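PDB 3DXQ: choline/ethanolamine kinase family protein, which probably phosphorylates choline, ethanolamine or a related small substrate, as a member of the phosphotransferase enzyme family with a protein-kinase-like fold. Local coordinates for residues K10-L24 and V34-G46. Sequence-based numbering, arbitrary orientation.
Sequences KLAAIPMLAGYTGPL and VFRAGDLCLRIPG
Leu17 drives its isobutyl fork into the face of the hairpin formed by strands 32-37 and 40-45: CD2 meets Leu40 CD1 at 3.5 Å, while CD1 reaches Leu42 CD1 at 3.8 Å. Leu42, with CG anti to the backbone N (chi1 -175°), raises both methyls to the loop, CD1 serving Leu17 and Ile14, CD2 meeting Leu11 CD1. Toward one end of strand 40-45 Lys10 drapes its aliphatic chain over Ile44 CD1; at the other, the CE methyl of selenomethionine Met16 meets Leu40 CD1. Beside the Ala37-Leu40 turn, one face of the Tyr20 ring takes a CH-pi contact from Ala37 CB, 4.1 Å from the ring centroid; Gly22 N lies over the opposite face. Tyr20 OH donates to Pro23 O, which lies at the ring edge, in the ring plane (2.5 Å), and sits 3.0 Å from Gly38 N. A leucine in place of Tyr20 would probably leave Pro23 O without this donor and Ala37 without its flat cover. Leu24 continues the apolar surface, setting CD2 3.7 Å from Ala37 CB. Val85 of the next strand also touches Ile14, Leu17 and Leu40. The chemistry is thus mainly aliphatic, implying that methyl packing, more than polar bonds, probably holds the loop after helix 3-10 against this face of the N-terminal beta-sheet.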
loop_
_atom_site.group_PDB
_atom_site.type_symbol
_atom_site.label_atom_id
_atom_site.label_comp_id
_atom_site.label_asym_id
_atom_site.label_seq_id
_atom_site.Cartn_x
_atom_site.Cartn_y
_atom_site.Cartn_z
ATOM N N LYS A 10 12.753 -24.145 -5.026
ATOM C CA LYS A 10 13.417 -22.921 -5.479
ATOM C C LYS A 10 14.801 -22.702 -4.871
ATOM O O LYS A 10 15.650 -22.075 -5.500
ATOM C CB LYS A 10 12.545 -21.681 -5.247
ATOM C CG LYS A 10 11.600 -21.326 -6.409
ATOM C CD LYS A 10 10.475 -22.340 -6.603
ATOM C CE LYS A 10 9.257 -21.730 -7.315
ATOM N NZ LYS A 10 9.612 -20.865 -8.491
ATOM N N LEU A 11 15.023 -23.201 -3.662
ATOM C CA LEU A 11 16.327 -23.064 -3.012
ATOM C C LEU A 11 17.487 -23.512 -3.880
ATOM O O LEU A 11 18.527 -22.858 -3.890
ATOM C CB LEU A 11 16.378 -23.859 -1.710
ATOM C CG LEU A 11 15.899 -23.153 -0.442
ATOM C CD1 LEU A 11 14.692 -22.279 -0.732
ATOM C CD2 LEU A 11 15.605 -24.161 0.675
ATOM N N ALA A 12 17.312 -24.632 -4.583
ATOM C CA ALA A 12 18.344 -25.173 -5.468
ATOM C C ALA A 12 18.991 -24.036 -6.237
ATOM O O ALA A 12 20.200 -23.833 -6.140
ATOM C CB ALA A 12 17.736 -26.204 -6.439
ATOM N N ALA A 13 18.154 -23.287 -6.961
ATOM C CA ALA A 13 18.580 -22.125 -7.725
ATOM C C ALA A 13 19.494 -21.249 -6.900
ATOM O O ALA A 13 20.683 -21.189 -7.180
ATOM C CB ALA A 13 17.376 -21.307 -8.211
ATOM N N ILE A 14 18.956 -20.618 -5.853
ATOM C CA ILE A 14 19.719 -19.608 -5.117
ATOM C C ILE A 14 20.912 -20.182 -4.358
ATOM O O ILE A 14 20.719 -20.902 -3.398
ATOM C CB ILE A 14 18.876 -18.833 -4.125
ATOM C CG1 ILE A 14 17.570 -18.359 -4.756
ATOM C CG2 ILE A 14 19.679 -17.638 -3.624
ATOM C CD1 ILE A 14 16.402 -19.266 -4.505
ATOM N N PRO A 15 22.148 -19.842 -4.777
ATOM C CA PRO A 15 23.349 -20.354 -4.104
ATOM C C PRO A 15 23.398 -20.033 -2.617
ATOM O O PRO A 15 23.721 -20.904 -1.825
ATOM C CB PRO A 15 24.503 -19.663 -4.847
ATOM C CG PRO A 15 23.952 -19.318 -6.171
ATOM C CD PRO A 15 22.508 -18.963 -5.908
HETATM N N MSE A 16 23.060 -18.813 -2.230
HETATM C CA MSE A 16 23.094 -18.438 -0.797
HETATM C C MSE A 16 22.055 -19.123 0.112
HETATM O O MSE A 16 22.202 -19.111 1.334
HETATM C CB MSE A 16 23.033 -16.926 -0.596
HETATM C CG MSE A 16 22.311 -16.155 -1.664
HETATM SE SE MSE A 16 21.745 -14.430 -1.021
HETATM C CE MSE A 16 22.710 -14.245 0.586
ATOM N N LEU A 17 21.012 -19.705 -0.469
ATOM C CA LEU A 17 20.078 -20.506 0.309
ATOM C C LEU A 17 20.275 -22.010 0.096
ATOM O O LEU A 17 19.891 -22.801 0.948
ATOM C CB LEU A 17 18.645 -20.115 -0.020
ATOM C CG LEU A 17 18.224 -18.726 0.450
ATOM C CD1 LEU A 17 16.804 -18.430 -0.016
ATOM C CD2 LEU A 17 18.320 -18.636 1.950
ATOM N N ALA A 18 20.872 -22.410 -1.029
ATOM C CA ALA A 18 21.087 -23.838 -1.344
ATOM C C ALA A 18 21.563 -24.645 -0.139
ATOM O O ALA A 18 22.375 -24.173 0.669
ATOM C CB ALA A 18 22.085 -23.991 -2.501
ATOM N N GLY A 19 21.042 -25.860 -0.019
ATOM C CA GLY A 19 21.428 -26.765 1.060
ATOM C C GLY A 19 21.031 -26.318 2.461
ATOM O O GLY A 19 21.695 -26.670 3.440
ATOM N N TYR A 20 19.962 -25.529 2.563
ATOM C CA TYR A 20 19.410 -25.138 3.855
ATOM C C TYR A 20 18.383 -26.180 4.238
ATOM O O TYR A 20 17.303 -26.265 3.630
ATOM C CB TYR A 20 18.747 -23.776 3.773
ATOM C CG TYR A 20 17.936 -23.428 4.993
ATOM C CD1 TYR A 20 18.546 -22.896 6.125
ATOM C CD2 TYR A 20 16.554 -23.611 5.010
ATOM C CE1 TYR A 20 17.800 -22.559 7.253
ATOM C CE2 TYR A 20 15.805 -23.285 6.128
ATOM C CZ TYR A 20 16.434 -22.767 7.248
ATOM O OH TYR A 20 15.697 -22.436 8.353
ATOM N N THR A 21 18.718 -26.959 5.260
ATOM C CA THR A 21 17.902 -28.098 5.673
ATOM C C THR A 21 17.088 -27.819 6.937
ATOM O O THR A 21 16.379 -28.687 7.427
ATOM C CB THR A 21 18.800 -29.316 5.893
ATOM O OG1 THR A 21 19.649 -29.070 7.020
ATOM C CG2 THR A 21 19.662 -29.578 4.630
ATOM N N GLY A 22 17.195 -26.601 7.450
ATOM C CA GLY A 22 16.406 -26.156 8.589
ATOM C C GLY A 22 14.953 -25.844 8.230
ATOM O O GLY A 22 14.541 -26.004 7.073
ATOM N N PRO A 23 14.159 -25.398 9.227
ATOM C CA PRO A 23 12.729 -25.106 9.073
ATOM C C PRO A 23 12.446 -23.866 8.247
ATOM O O PRO A 23 13.194 -22.901 8.320
ATOM C CB PRO A 23 12.233 -24.873 10.502
ATOM C CG PRO A 23 13.421 -24.749 11.348
ATOM C CD PRO A 23 14.639 -25.152 10.597
ATOM N N LEU A 24 11.350 -23.926 7.490
ATOM C CA LEU A 24 10.899 -22.867 6.607
ATOM C C LEU A 24 9.556 -22.365 7.081
ATOM O O LEU A 24 8.560 -23.081 6.991
ATOM C CB LEU A 24 10.714 -23.401 5.197
ATOM C CG LEU A 24 11.913 -23.463 4.287
ATOM C CD1 LEU A 24 11.545 -24.279 3.055
ATOM C CD2 LEU A 24 12.286 -22.064 3.930
ATOM N N VAL A 34 5.996 -15.998 1.019
ATOM C CA VAL A 34 7.222 -15.519 1.647
ATOM C C VAL A 34 7.648 -16.445 2.788
ATOM O O VAL A 34 6.953 -16.574 3.781
ATOM C CB VAL A 34 7.007 -14.089 2.173
ATOM C CG1 VAL A 34 8.324 -13.448 2.617
ATOM C CG2 VAL A 34 6.348 -13.261 1.101
ATOM N N PHE A 35 8.807 -17.067 2.657
ATOM C CA PHE A 35 9.286 -18.002 3.655
ATOM C C PHE A 35 10.589 -17.580 4.312
ATOM O O PHE A 35 11.527 -17.180 3.645
ATOM C CB PHE A 35 9.516 -19.360 2.997
ATOM C CG PHE A 35 8.295 -19.923 2.383
ATOM C CD1 PHE A 35 7.443 -20.725 3.127
ATOM C CD2 PHE A 35 7.967 -19.620 1.076
ATOM C CE1 PHE A 35 6.307 -21.236 2.566
ATOM C CE2 PHE A 35 6.819 -20.121 0.509
ATOM C CZ PHE A 35 5.986 -20.932 1.256
ATOM N N ARG A 36 10.668 -17.713 5.620
ATOM C CA ARG A 36 11.903 -17.407 6.310
ATOM C C ARG A 36 12.798 -18.644 6.323
ATOM O O ARG A 36 12.369 -19.679 6.806
ATOM C CB ARG A 36 11.599 -16.960 7.729
ATOM C CG ARG A 36 12.816 -16.482 8.452
ATOM C CD ARG A 36 12.539 -16.283 9.900
ATOM N NE ARG A 36 13.771 -16.457 10.651
ATOM C CZ ARG A 36 13.840 -16.431 11.974
ATOM N NH1 ARG A 36 12.741 -16.216 12.700
ATOM N NH2 ARG A 36 15.022 -16.609 12.561
ATOM N N ALA A 37 14.015 -18.531 5.779
ATOM C CA ALA A 37 14.986 -19.618 5.727
ATOM C C ALA A 37 16.244 -19.157 6.436
ATOM O O ALA A 37 17.044 -18.419 5.859
ATOM C CB ALA A 37 15.291 -19.972 4.293
ATOM N N GLY A 38 16.422 -19.584 7.684
ATOM C CA GLY A 38 17.565 -19.158 8.488
ATOM C C GLY A 38 17.350 -17.720 8.911
ATOM O O GLY A 38 16.430 -17.417 9.656
ATOM N N ASP A 39 18.191 -16.831 8.393
ATOM C CA ASP A 39 18.105 -15.394 8.647
ATOM C C ASP A 39 17.773 -14.628 7.357
ATOM O O ASP A 39 17.852 -13.408 7.317
ATOM C CB ASP A 39 19.438 -14.921 9.245
ATOM C CG ASP A 39 19.826 -15.728 10.470
ATOM O OD1 ASP A 39 18.980 -15.842 11.362
ATOM O OD2 ASP A 39 20.953 -16.266 10.546
ATOM N N LEU A 40 17.420 -15.354 6.298
ATOM C CA LEU A 40 17.096 -14.731 5.019
ATOM C C LEU A 40 15.623 -15.024 4.751
ATOM O O LEU A 40 15.074 -15.938 5.342
ATOM C CB LEU A 40 17.987 -15.299 3.909
ATOM C CG LEU A 40 19.500 -15.184 4.106
ATOM C CD1 LEU A 40 20.259 -15.999 3.068
ATOM C CD2 LEU A 40 19.950 -13.751 4.054
ATOM N N CYS A 41 14.986 -14.219 3.912
ATOM C CA CYS A 41 13.580 -14.444 3.500
ATOM C C CYS A 41 13.519 -14.698 2.010
ATOM O O CYS A 41 14.120 -13.985 1.213
ATOM C CB CYS A 41 12.691 -13.247 3.774
ATOM S SG CYS A 41 12.439 -12.867 5.447
ATOM N N LEU A 42 12.793 -15.733 1.654
ATOM C CA LEU A 42 12.581 -16.110 0.269
ATOM C C LEU A 42 11.188 -15.620 -0.110
ATOM O O LEU A 42 10.228 -15.934 0.595
ATOM C CB LEU A 42 12.664 -17.629 0.152
ATOM C CG LEU A 42 12.582 -18.250 -1.236
ATOM C CD1 LEU A 42 13.745 -17.834 -2.128
ATOM C CD2 LEU A 42 12.569 -19.735 -1.078
ATOM N N ARG A 43 11.077 -14.829 -1.178
ATOM C CA ARG A 43 9.780 -14.324 -1.652
ATOM C C ARG A 43 9.450 -14.896 -3.043
ATOM O O ARG A 43 10.207 -14.695 -3.993
ATOM C CB ARG A 43 9.808 -12.798 -1.706
ATOM C CG ARG A 43 10.640 -12.152 -0.591
ATOM C CD ARG A 43 10.480 -10.630 -0.555
ATOM N NE ARG A 43 9.313 -10.203 0.236
ATOM C CZ ARG A 43 9.309 -10.034 1.564
ATOM N NH1 ARG A 43 10.407 -10.256 2.290
ATOM N NH2 ARG A 43 8.193 -9.640 2.181
ATOM N N ILE A 44 8.327 -15.611 -3.158
ATOM C CA ILE A 44 7.893 -16.227 -4.429
ATOM C C ILE A 44 6.674 -15.482 -4.977
ATOM O O ILE A 44 5.731 -15.216 -4.226
ATOM C CB ILE A 44 7.453 -17.690 -4.263
ATOM C CG1 ILE A 44 8.561 -18.564 -3.656
ATOM C CG2 ILE A 44 7.019 -18.265 -5.626
ATOM C CD1 ILE A 44 9.326 -19.396 -4.667
ATOM N N PRO A 45 6.678 -15.135 -6.273
ATOM C CA PRO A 45 5.518 -14.456 -6.867
ATOM C C PRO A 45 4.253 -15.333 -7.079
ATOM O O PRO A 45 4.345 -16.490 -7.525
ATOM C CB PRO A 45 6.061 -13.977 -8.220
ATOM C CG PRO A 45 7.546 -14.131 -8.133
ATOM C CD PRO A 45 7.769 -15.279 -7.248
ATOM N N GLY A 46 3.085 -14.759 -6.780
ATOM C CA GLY A 46 1.795 -15.442 -6.976
ATOM C C GLY A 46 1.185 -15.295 -8.373
ATOM O O GLY A 46 1.100 -14.162 -8.917
#